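Local coordinates for protein isocitrate dehydrogenase [NAD] subunit 1, mitochondrial (Saccharomyces cerevisiae, PDB 3BLX) that catalyses, as part of an octamer with its partner subunit, the NAD-dependent oxidative decarboxylation of isocitrate to 2-oxoglutarate in the citric acid cycle and also binds RNA, at residues D337-N340 with E341-K345. Numbering follows the deposited sequence.
Sequences DFTN and EIINK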
ATOM      1  N   ASP E 337      25.171 -44.958  -6.835  1.00 48.99           N
ATOM      2  CA  ASP E 337      25.591 -45.925  -5.829  1.00 50.09           C
ATOM      3  C   ASP E 337      25.470 -45.302  -4.449  1.00 45.30           C
ATOM      4  O   ASP E 337      24.962 -45.911  -3.509  1.00 51.27           O
ATOM      5  CB  ASP E 337      27.039 -46.385  -6.063  1.00 67.58           C
ATOM      6  CG  ASP E 337      27.202 -47.228  -7.335  1.00 88.74           C
ATOM      7  OD1 ASP E 337      26.191 -47.820  -7.809  1.00 74.73           O
ATOM      8  OD2 ASP E 337      28.345 -47.294  -7.861  1.00 69.97           O
ATOM      9  N   PHE E 338      25.949 -44.077  -4.337  1.00 46.56           N
ATOM     10  CA  PHE E 338      25.974 -43.361  -3.077  1.00 40.89           C
ATOM     11  C   PHE E 338      24.552 -43.149  -2.574  1.00 42.31           C
ATOM     12  O   PHE E 338      24.262 -43.358  -1.401  1.00 27.64           O
ATOM     13  CB  PHE E 338      26.711 -42.030  -3.273  1.00 40.90           C
ATOM     14  CG  PHE E 338      26.870 -41.230  -2.030  1.00 39.65           C
ATOM     15  CD1 PHE E 338      27.573 -41.731  -0.960  1.00 47.21           C
ATOM     16  CD2 PHE E 338      26.329 -39.960  -1.938  1.00 42.35           C
ATOM     17  CE1 PHE E 338      27.732 -40.986   0.193  1.00 52.06           C
ATOM     18  CE2 PHE E 338      26.481 -39.211  -0.786  1.00 40.73           C
ATOM     19  CZ  PHE E 338      27.182 -39.725   0.280  1.00 37.59           C
ATOM     20  N   THR E 339      23.666 -42.742  -3.475  1.00 35.40           N
ATOM     21  CA  THR E 339      22.269 -42.528  -3.140  1.00 41.21           C
ATOM     22  C   THR E 339      21.637 -43.812  -2.624  1.00 50.90           C
ATOM     23  O   THR E 339      20.999 -43.810  -1.558  1.00 45.88           O
ATOM     24  CB  THR E 339      21.451 -42.039  -4.348  1.00 45.27           C
ATOM     25  OG1 THR E 339      22.001 -40.812  -4.840  1.00 31.93           O
ATOM     26  CG2 THR E 339      20.007 -41.811  -3.950  1.00 36.52           C
ATOM     27  N   ASN E 340      21.823 -44.903  -3.375  1.00 49.74           N
ATOM     28  CA  ASN E 340      21.261 -46.198  -3.002  1.00 44.10           C
ATOM     29  C   ASN E 340      21.753 -46.728  -1.642  1.00 51.45           C
ATOM     30  O   ASN E 340      20.971 -47.319  -0.893  1.00 53.61           O
ATOM     31  CB  ASN E 340      21.472 -47.211  -4.114  1.00 38.96           C
ATOM     32  CG  ASN E 340      20.644 -46.891  -5.346  1.00 70.66           C
ATOM     33  OD1 ASN E 340      19.583 -46.258  -5.251  1.00 55.12           O
ATOM     34  ND2 ASN E 340      21.124 -47.322  -6.516  1.00 67.88           N
ATOM     35  N   GLU E 341      23.031 -46.494  -1.322  1.00 26.17           N
ATOM     36  CA  GLU E 341      23.581 -46.838  -0.026  1.00 40.69           C
ATOM     37  C   GLU E 341      22.884 -46.067   1.090  1.00 53.02           C
ATOM     38  O   GLU E 341      22.616 -46.608   2.162  1.00 59.95           O
ATOM     39  CB  GLU E 341      25.089 -46.548   0.027  1.00 40.61           C
ATOM     40  CG  GLU E 341      25.986 -47.703   0.554  1.00 88.34           C
ATOM     41  CD  GLU E 341      25.603 -48.270   1.935  1.00 90.21           C
ATOM     42  OE1 GLU E 341      26.209 -47.842   2.943  1.00 83.87           O
ATOM     43  OE2 GLU E 341      24.729 -49.168   2.010  1.00 72.36           O
ATOM     44  N   ILE E 342      22.603 -44.794   0.844  1.00 50.96           N
ATOM     45  CA  ILE E 342      21.916 -43.966   1.828  1.00 45.15           C
ATOM     46  C   ILE E 342      20.493 -44.465   2.045  1.00 42.73           C
ATOM     47  O   ILE E 342      20.074 -44.659   3.174  1.00 43.24           O
ATOM     48  CB  ILE E 342      21.902 -42.480   1.409  1.00 44.75           C
ATOM     49  CG1 ILE E 342      23.294 -41.862   1.593  1.00 48.26           C
ATOM     50  CG2 ILE E 342      20.894 -41.688   2.226  1.00 35.02           C
ATOM     51  CD1 ILE E 342      23.478 -40.566   0.820  1.00 37.81           C
ATOM     52  N   ILE E 343      19.762 -44.679   0.956  1.00 38.60           N
ATOM     53  CA  ILE E 343      18.421 -45.213   1.018  1.00 42.11           C
ATOM     54  C   ILE E 343      18.409 -46.557   1.743  1.00 61.68           C
ATOM     55  O   ILE E 343      17.452 -46.878   2.455  1.00 60.33           O
ATOM     56  CB  ILE E 343      17.853 -45.401  -0.384  1.00 53.60           C
ATOM     57  CG1 ILE E 343      17.675 -44.038  -1.048  1.00 43.55           C
ATOM     58  CG2 ILE E 343      16.523 -46.150  -0.326  1.00 41.61           C
ATOM     59  CD1 ILE E 343      17.196 -44.128  -2.481  1.00 50.15           C
ATOM     60  N   ASN E 344      19.481 -47.330   1.567  1.00 52.09           N
ATOM     61  CA  ASN E 344      19.606 -48.637   2.195  1.00 52.49           C
ATOM     62  C   ASN E 344      19.722 -48.556   3.722  1.00 56.30           C
ATOM     63  O   ASN E 344      19.103 -49.345   4.435  1.00 74.22           O
ATOM     64  CB  ASN E 344      20.785 -49.412   1.591  1.00 71.66           C
ATOM     65  CG  ASN E 344      20.953 -50.798   2.197  1.00 78.27           C
ATOM     66  OD1 ASN E 344      20.087 -51.652   2.028  1.00 76.22           O
ATOM     67  ND2 ASN E 344      22.075 -51.028   2.905  1.00 56.54           N
ATOM     68  N   LYS E 345      20.510 -47.613   4.226  1.00 32.00           N
ATOM     69  CA  LYS E 345      20.635 -47.440   5.680  1.00 54.69           C
ATOM     70  C   LYS E 345      19.357 -46.871   6.251  1.00 63.81           C
ATOM     71  O   LYS E 345      19.123 -46.951   7.453  1.00 69.93           O
ATOM     72  CB  LYS E 345      21.800 -46.517   6.060  1.00 24.54           C
ATOM     73  CG  LYS E 345      22.954 -46.617   5.107  1.00 56.05           C
ATOM     74  CD  LYS E 345      24.264 -46.290   5.789  1.00 55.05           C
ATOM     75  CE  LYS E 345      24.767 -47.486   6.580  1.00 71.14           C
ATOM     76  NZ  LYS E 345      26.154 -47.273   7.032  1.00 67.16           N
TER
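Glu341, Ile342, Ile343 and Asn344 each give their backbone N-H to the carbonyl four residues earlier, on Asp337, Phe338, Thr339 and Asn340, so residues 337-345 form an unbroken run of alpha-helix. The straightest of these bonds joins Ile343 N to Thr339 O, 2.9 Å long with an N-H...O angle of 172°.

One turn apart, Phe338 and Ile342 make the main side-chain contact. With CG anti to the backbone N (chi1 -177°), the Phe338 ring is set beside its own carbonyl carbon, on the side of the next turn, where the methyl CD1 of Ile342 comes over one face. That methyl lies 3.9 Å from the ring centroid, a CH-pi contact shifted toward the CE2 and CZ side; Ile342 CD1 to Phe338 CE2 is 3.7 Å. Thr339 and Ile343 form a second apolar pair, running side by side in the same direction, with Thr339 CG2 3.9 Å from Ile343 CD1. The hydroxyl of Thr339 bonds back to the carbonyl of Thr335 and also to Ser35. On the more exposed side, with Asn340, OE2 of Glu341 accepts a weak 3.4 Å hydrogen bond from Asn344 ND2.

These i, i+4 pairs turn two sides of the C-terminal helix 335-347 to other helices. Both Phe338 and Ile342 pack on Thr318 of helix 306-320; on helix 289-302 Phe338 meets Thr289 and Ile342 meets Ile292. Lys345 adds a salt bridge to Glu321. Thr339 and Ile343 instead meet Thr38 of helix 27-42, while Ile343 also touches Lys13 of a neighbouring copy of this subunit.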